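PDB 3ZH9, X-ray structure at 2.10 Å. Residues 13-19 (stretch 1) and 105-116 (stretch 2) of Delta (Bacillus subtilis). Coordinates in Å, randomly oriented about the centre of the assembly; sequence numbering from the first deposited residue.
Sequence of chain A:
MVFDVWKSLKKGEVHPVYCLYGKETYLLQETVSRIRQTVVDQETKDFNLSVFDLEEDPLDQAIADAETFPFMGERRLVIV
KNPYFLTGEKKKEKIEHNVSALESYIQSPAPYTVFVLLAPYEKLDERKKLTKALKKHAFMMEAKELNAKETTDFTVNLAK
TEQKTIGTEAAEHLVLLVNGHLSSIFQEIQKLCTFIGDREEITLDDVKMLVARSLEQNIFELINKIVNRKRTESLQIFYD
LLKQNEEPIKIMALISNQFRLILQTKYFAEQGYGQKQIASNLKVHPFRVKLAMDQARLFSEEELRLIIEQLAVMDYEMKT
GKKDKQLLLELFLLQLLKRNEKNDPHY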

ATOM      1  N   GLU A  13       0.048 -18.327 -19.200  1.00 33.39           N
ATOM      2  CA  GLU A  13      -0.802 -17.428 -19.964  1.00 33.43           C
ATOM      3  C   GLU A  13      -0.321 -15.995 -19.801  1.00 37.38           C
ATOM      4  O   GLU A  13      -0.602 -15.330 -18.790  1.00 36.88           O
ATOM      5  CB  GLU A  13      -2.261 -17.587 -19.536  1.00 32.03           C
ATOM      6  CG  GLU A  13      -2.770 -19.009 -19.730  1.00 34.13           C
ATOM      7  CD  GLU A  13      -4.095 -19.280 -19.019  1.00 38.17           C
ATOM      8  OE1 GLU A  13      -4.732 -18.336 -18.510  1.00 35.86           O
ATOM      9  OE2 GLU A  13      -4.500 -20.453 -18.977  1.00 39.72           O
ATOM     10  N   VAL A  14       0.445 -15.531 -20.783  1.00 30.83           N
ATOM     11  CA  VAL A  14       0.979 -14.177 -20.744  1.00 32.83           C
ATOM     12  C   VAL A  14       0.493 -13.463 -21.986  1.00 36.89           C
ATOM     13  O   VAL A  14       0.736 -13.923 -23.093  1.00 32.99           O
ATOM     14  CB  VAL A  14       2.527 -14.153 -20.692  1.00 41.07           C
ATOM     15  CG1 VAL A  14       3.023 -12.746 -20.304  1.00 35.53           C
ATOM     16  CG2 VAL A  14       3.029 -15.181 -19.697  1.00 41.42           C
ATOM     17  N   HIS A  15      -0.220 -12.357 -21.793  1.00 34.39           N
ATOM     18  CA  HIS A  15      -0.851 -11.673 -22.905  1.00 34.38           C
ATOM     19  C   HIS A  15      -0.010 -10.493 -23.401  1.00 30.47           C
ATOM     20  O   HIS A  15       0.886 -10.042 -22.714  1.00 31.65           O
ATOM     21  CB  HIS A  15      -2.284 -11.289 -22.514  1.00 31.86           C
ATOM     22  CG  HIS A  15      -3.063 -12.457 -21.972  1.00 51.69           C
ATOM     23  ND1 HIS A  15      -3.351 -13.576 -22.731  1.00 51.05           N
ATOM     24  CD2 HIS A  15      -3.559 -12.706 -20.735  1.00 48.85           C
ATOM     25  CE1 HIS A  15      -4.016 -14.448 -21.993  1.00 55.21           C
ATOM     26  NE2 HIS A  15      -4.152 -13.946 -20.777  1.00 54.79           N
ATOM     27  N   PRO A  16      -0.276 -10.033 -24.628  1.00 33.84           N
ATOM     28  CA  PRO A  16       0.558  -8.987 -25.243  1.00 28.89           C
ATOM     29  C   PRO A  16       0.359  -7.610 -24.600  1.00 29.58           C
ATOM     30  O   PRO A  16       1.271  -6.799 -24.668  1.00 27.57           O
ATOM     31  CB  PRO A  16       0.094  -8.969 -26.708  1.00 27.14           C
ATOM     32  CG  PRO A  16      -0.554 -10.320 -26.928  1.00 30.83           C
ATOM     33  CD  PRO A  16      -1.210 -10.645 -25.589  1.00 23.10           C
ATOM     34  N   VAL A  17      -0.804  -7.354 -23.998  1.00 27.54           N
ATOM     35  CA  VAL A  17      -1.093  -6.031 -23.428  1.00 30.98           C
ATOM     36  C   VAL A  17      -1.798  -6.153 -22.064  1.00 30.22           C
ATOM     37  O   VAL A  17      -2.840  -6.830 -21.937  1.00 25.17           O
ATOM     38  CB  VAL A  17      -1.976  -5.164 -24.370  1.00 28.77           C
ATOM     39  CG1 VAL A  17      -2.199  -3.786 -23.783  1.00 23.31           C
ATOM     40  CG2 VAL A  17      -1.371  -5.047 -25.764  1.00 29.04           C
ATOM     41  N   TYR A  18      -1.221  -5.505 -21.051  1.00 25.74           N
ATOM     42  CA  TYR A  18      -1.867  -5.383 -19.731  1.00 27.24           C
ATOM     43  C   TYR A  18      -2.048  -3.924 -19.373  1.00 31.62           C
ATOM     44  O   TYR A  18      -1.246  -3.066 -19.758  1.00 36.10           O
ATOM     45  CB  TYR A  18      -1.037  -6.009 -18.613  1.00 32.24           C
ATOM     46  CG  TYR A  18      -0.892  -7.498 -18.698  1.00 29.99           C
ATOM     47  CD1 TYR A  18       0.032  -8.072 -19.569  1.00 28.18           C
ATOM     48  CD2 TYR A  18      -1.684  -8.337 -17.922  1.00 28.34           C
ATOM     49  CE1 TYR A  18       0.186  -9.434 -19.645  1.00 34.90           C
ATOM     50  CE2 TYR A  18      -1.558  -9.713 -18.008  1.00 26.92           C
ATOM     51  CZ  TYR A  18      -0.608 -10.257 -18.861  1.00 28.83           C
ATOM     52  OH  TYR A  18      -0.459 -11.617 -18.956  1.00 28.06           O
ATOM     53  N   CYS A  19      -3.104  -3.654 -18.621  1.00 24.28           N
ATOM     54  CA  CYS A  19      -3.280  -2.365 -18.005  1.00 27.71           C
ATOM     55  C   CYS A  19      -3.530  -2.587 -16.523  1.00 29.78           C
ATOM     56  O   CYS A  19      -4.599  -3.090 -16.108  1.00 31.73           O
ATOM     57  CB  CYS A  19      -4.423  -1.573 -18.650  1.00 31.41           C
ATOM     58  SG  CYS A  19      -4.610   0.089 -17.906  1.00 40.72           S
ATOM     59  N   TYR A 105      -1.274   0.786 -31.415  1.00 45.69           N
ATOM     60  CA  TYR A 105      -0.463  -0.329 -30.929  1.00 43.85           C
ATOM     61  C   TYR A 105      -1.274  -1.378 -30.160  1.00 38.01           C
ATOM     62  O   TYR A 105      -1.146  -2.566 -30.433  1.00 39.59           O
ATOM     63  CB  TYR A 105       0.723   0.127 -30.056  1.00 46.77           C
ATOM     64  CG  TYR A 105       1.531  -1.068 -29.598  1.00 41.48           C
ATOM     65  CD1 TYR A 105       2.524  -1.611 -30.410  1.00 39.59           C
ATOM     66  CD2 TYR A 105       1.252  -1.702 -28.396  1.00 34.00           C
ATOM     67  CE1 TYR A 105       3.241  -2.731 -30.019  1.00 38.82           C
ATOM     68  CE2 TYR A 105       1.953  -2.826 -28.001  1.00 29.91           C
ATOM     69  CZ  TYR A 105       2.950  -3.335 -28.807  1.00 34.57           C
ATOM     70  OH  TYR A 105       3.654  -4.452 -28.422  1.00 35.20           O
ATOM     71  N   ILE A 106      -2.078  -0.961 -29.185  1.00 43.32           N
ATOM     72  CA  ILE A 106      -2.786  -1.957 -28.369  1.00 45.63           C
ATOM     73  C   ILE A 106      -3.846  -2.682 -29.195  1.00 40.93           C
ATOM     74  O   ILE A 106      -4.230  -3.800 -28.885  1.00 41.23           O
ATOM     75  CB  ILE A 106      -3.421  -1.384 -27.076  1.00 49.56           C
ATOM     76  CG1 ILE A 106      -4.752  -0.705 -27.369  1.00 42.88           C
ATOM     77  CG2 ILE A 106      -2.433  -0.466 -26.277  1.00 33.46           C
ATOM     78  CD1 ILE A 106      -5.486  -0.355 -26.092  1.00 31.62           C
ATOM     79  N   GLN A 107      -4.293  -2.040 -30.264  1.00 44.93           N
ATOM     80  CA  GLN A 107      -5.267  -2.653 -31.161  1.00 54.37           C
ATOM     81  C   GLN A 107      -4.617  -3.699 -32.059  1.00 46.56           C
ATOM     82  O   GLN A 107      -5.272  -4.624 -32.525  1.00 47.83           O
ATOM     83  CB  GLN A 107      -5.965  -1.570 -31.983  1.00 62.93           C
ATOM     84  CG  GLN A 107      -6.692  -0.562 -31.102  1.00 72.51           C
ATOM     85  CD  GLN A 107      -7.189   0.651 -31.863  1.00 83.43           C
ATOM     86  OE1 GLN A 107      -6.771   0.912 -32.997  1.00 84.30           O
ATOM     87  NE2 GLN A 107      -8.092   1.406 -31.239  1.00 85.26           N
ATOM     88  N   SER A 108      -3.317  -3.553 -32.287  1.00 43.76           N
ATOM     89  CA  SER A 108      -2.564  -4.506 -33.096  1.00 45.55           C
ATOM     90  C   SER A 108      -1.136  -4.620 -32.560  1.00 48.09           C
ATOM     91  O   SER A 108      -0.196  -4.087 -33.159  1.00 38.18           O
ATOM     92  CB  SER A 108      -2.547  -4.046 -34.557  1.00 53.16           C
ATOM     93  OG  SER A 108      -1.810  -4.955 -35.349  1.00 65.66           O
ATOM     94  N   PRO A 109      -0.970  -5.293 -31.409  1.00 43.33           N
ATOM     95  CA  PRO A 109       0.310  -5.210 -30.692  1.00 38.79           C
ATOM     96  C   PRO A 109       1.298  -6.237 -31.222  1.00 40.93           C
ATOM     97  O   PRO A 109       0.901  -7.126 -31.970  1.00 36.40           O
ATOM     98  CB  PRO A 109      -0.088  -5.524 -29.241  1.00 32.89           C
ATOM     99  CG  PRO A 109      -1.254  -6.496 -29.403  1.00 34.29           C
ATOM    100  CD  PRO A 109      -1.996  -6.033 -30.646  1.00 37.19           C
ATOM    101  N   ALA A 110       2.569  -6.114 -30.854  1.00 37.55           N
ATOM    102  CA  ALA A 110       3.579  -7.036 -31.372  1.00 37.90           C
ATOM    103  C   ALA A 110       3.494  -8.341 -30.596  1.00 37.07           C
ATOM    104  O   ALA A 110       3.525  -8.328 -29.371  1.00 38.20           O
ATOM    105  CB  ALA A 110       4.964  -6.437 -31.256  1.00 31.93           C
ATOM    106  N   PRO A 111       3.392  -9.472 -31.305  1.00 41.72           N
ATOM    107  CA  PRO A 111       3.092 -10.738 -30.623  1.00 42.41           C
ATOM    108  C   PRO A 111       4.234 -11.197 -29.716  1.00 45.17           C
ATOM    109  O   PRO A 111       4.036 -11.981 -28.780  1.00 38.99           O
ATOM    110  CB  PRO A 111       2.884 -11.711 -31.781  1.00 46.52           C
ATOM    111  CG  PRO A 111       3.702 -11.135 -32.918  1.00 44.66           C
ATOM    112  CD  PRO A 111       3.601  -9.644 -32.758  1.00 40.96           C
ATOM    113  N   TYR A 112       5.424 -10.675 -29.979  1.00 41.09           N
ATOM    114  CA  TYR A 112       6.624 -11.072 -29.252  1.00 41.92           C
ATOM    115  C   TYR A 112       6.922 -10.148 -28.066  1.00 36.73           C
ATOM    116  O   TYR A 112       7.900 -10.332 -27.348  1.00 45.37           O
ATOM    117  CB  TYR A 112       7.801 -11.070 -30.221  1.00 50.08           C
ATOM    118  CG  TYR A 112       7.777  -9.883 -31.173  1.00 55.66           C
ATOM    119  CD1 TYR A 112       8.201  -8.618 -30.766  1.00 55.30           C
ATOM    120  CD2 TYR A 112       7.323 -10.033 -32.484  1.00 64.72           C
ATOM    121  CE1 TYR A 112       8.183  -7.541 -31.653  1.00 69.41           C
ATOM    122  CE2 TYR A 112       7.298  -8.969 -33.373  1.00 69.64           C
ATOM    123  CZ  TYR A 112       7.727  -7.727 -32.959  1.00 75.17           C
ATOM    124  OH  TYR A 112       7.697  -6.681 -33.862  1.00 72.13           O
ATOM    125  N   THR A 113       6.069  -9.151 -27.881  1.00 30.57           N
ATOM    126  CA  THR A 113       6.222  -8.174 -26.811  1.00 32.29           C
ATOM    127  C   THR A 113       5.096  -8.312 -25.789  1.00 33.15           C
ATOM    128  O   THR A 113       3.932  -8.508 -26.149  1.00 35.37           O
ATOM    129  CB  THR A 113       6.203  -6.727 -27.380  1.00 31.27           C
ATOM    130  OG1 THR A 113       7.400  -6.488 -28.119  1.00 36.27           O
ATOM    131  CG2 THR A 113       6.081  -5.689 -26.270  1.00 33.22           C
ATOM    132  N   VAL A 114       5.450  -8.236 -24.516  1.00 28.34           N
ATOM    133  CA  VAL A 114       4.461  -8.001 -23.466  1.00 28.03           C
ATOM    134  C   VAL A 114       4.532  -6.530 -23.051  1.00 36.36           C
ATOM    135  O   VAL A 114       5.546  -6.059 -22.515  1.00 37.75           O
ATOM    136  CB  VAL A 114       4.680  -8.924 -22.245  1.00 31.93           C
ATOM    137  CG1 VAL A 114       3.631  -8.629 -21.149  1.00 26.86           C
ATOM    138  CG2 VAL A 114       4.660 -10.399 -22.694  1.00 31.80           C
ATOM    139  N   PHE A 115       3.448  -5.810 -23.322  1.00 31.64           N
ATOM    140  CA  PHE A 115       3.362  -4.364 -23.099  1.00 28.87           C
ATOM    141  C   PHE A 115       2.479  -4.097 -21.869  1.00 35.04           C
ATOM    142  O   PHE A 115       1.283  -4.433 -21.865  1.00 34.90           O
ATOM    143  CB  PHE A 115       2.732  -3.722 -24.338  1.00 28.48           C
ATOM    144  CG  PHE A 115       2.808  -2.224 -24.374  1.00 39.76           C
ATOM    145  CD1 PHE A 115       1.809  -1.449 -23.785  1.00 41.25           C
ATOM    146  CD2 PHE A 115       3.863  -1.579 -25.030  1.00 36.10           C
ATOM    147  CE1 PHE A 115       1.870  -0.053 -23.829  1.00 40.38           C
ATOM    148  CE2 PHE A 115       3.925  -0.198 -25.078  1.00 38.27           C
ATOM    149  CZ  PHE A 115       2.927   0.569 -24.480  1.00 35.98           C
ATOM    150  N   VAL A 116       3.059  -3.504 -20.830  1.00 34.49           N
ATOM    151  CA  VAL A 116       2.311  -3.226 -19.605  1.00 34.19           C
ATOM    152  C   VAL A 116       2.178  -1.726 -19.319  1.00 37.09           C
ATOM    153  O   VAL A 116       3.170  -1.003 -19.173  1.00 34.26           O
ATOM    154  CB  VAL A 116       2.924  -3.939 -18.385  1.00 41.02           C
ATOM    155  CG1 VAL A 116       3.288  -5.378 -18.736  1.00 28.88           C
ATOM    156  CG2 VAL A 116       4.157  -3.222 -17.938  1.00 65.14           C
TER
HETATM  157  O   HOH W   1       2.410  -6.272 -27.050  1.00 30.10           O

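The two stretches, separated by at least 89 residues in sequence wherever they touch, meet as neighbouring parallel β-strands whose short backbone ladder is flanked by apolar side chains and extended at one end by a bridging water.

The strand assignment rests on direction, spacing and register. The axes of 17-19 and 113-116 approach to 4.7 Å and their N-to-C directions differ by 15°. Val17 pairs with Phe115 and Tyr18 with Val116, at CA-CA distances of 4.8 and 4.7 Å. Two hydrogen bonds define the ladder, and both run through Phe115: Phe115 N donates to Pro16 O (2.7 Å, N-H...O angle 166°), and Phe115 O accepts from Tyr18 N (2.8 Å, 167°). One residue of stretch 2 thus spans two residues of stretch 1 that flank its partner, the usual parallel pattern. CA-H...O contacts supplement it, from Val17 CA to Phe115 O (3.3 Å, angle at H 149°) and from Val116 CA to Tyr18 O (3.6 Å, 146°).

Proline suits position 16 because the ladder asks only for its carbonyl; its missing amide hydrogen costs nothing in these bonds. The carbonyls Pro16 O and Thr113 O lie 3.5 Å apart, two acceptors that cannot bond to each other. Water 1 lies within reach of both, donating to Pro16 O at 2.7 Å and to Thr113 O at 2.9 Å, although it has more acceptors in reach than protons once atoms elsewhere are counted. It also hydrogen-bonds Tyr105 OH at 2.6 Å. Tyr105 OH accepts from Ala110 N (3.1 Å), tying the helix end to the loop, while Thr113 N to Ala110 O (3.1 Å) closes the type I turn leading into the strand.

Side chains divide between the faces of the sheet. Val17 and Phe115 share one face; the end of the Phe115 side chain leads away, and Val17 packs on the helix and the loop after it: Val17 CG1 lies 4.2 Å from Ile106 CG2, and Val17 CG2 lies 3.7 Å from Pro109 CB. With chi1 at -177°, its compact branched side chain meets both neighbours. Pro16 CB touches Pro109 CG at 3.9 Å, although the Pro16 side chain points away overall.

Tyr18 and Val116 occupy the other face. The tyrosine, with chi1 at -66°, carries its ring back alongside stretch 1, where Tyr18 OH accepts a hydrogen bond from His15 N (2.9 Å, 169°). A long side chain with a polar tip is apt here, bracing the approach to the strand while its carbons remain available to stretch 2. Val114 CG1 lies at the ring edge, 3.8 Å from Tyr18 CE1, and Val116 CG1 approaches Tyr18 CD1 at 4.3 Å. Val14 CG1 extends this apolar patch to Val114 CG2 at 3.7 Å.

Together the stretches bury 453 Å², with Pro16 and Val17 contributing most (80 and 76 Å²). Val17 is buried, whereas Pro16 remains partly exposed.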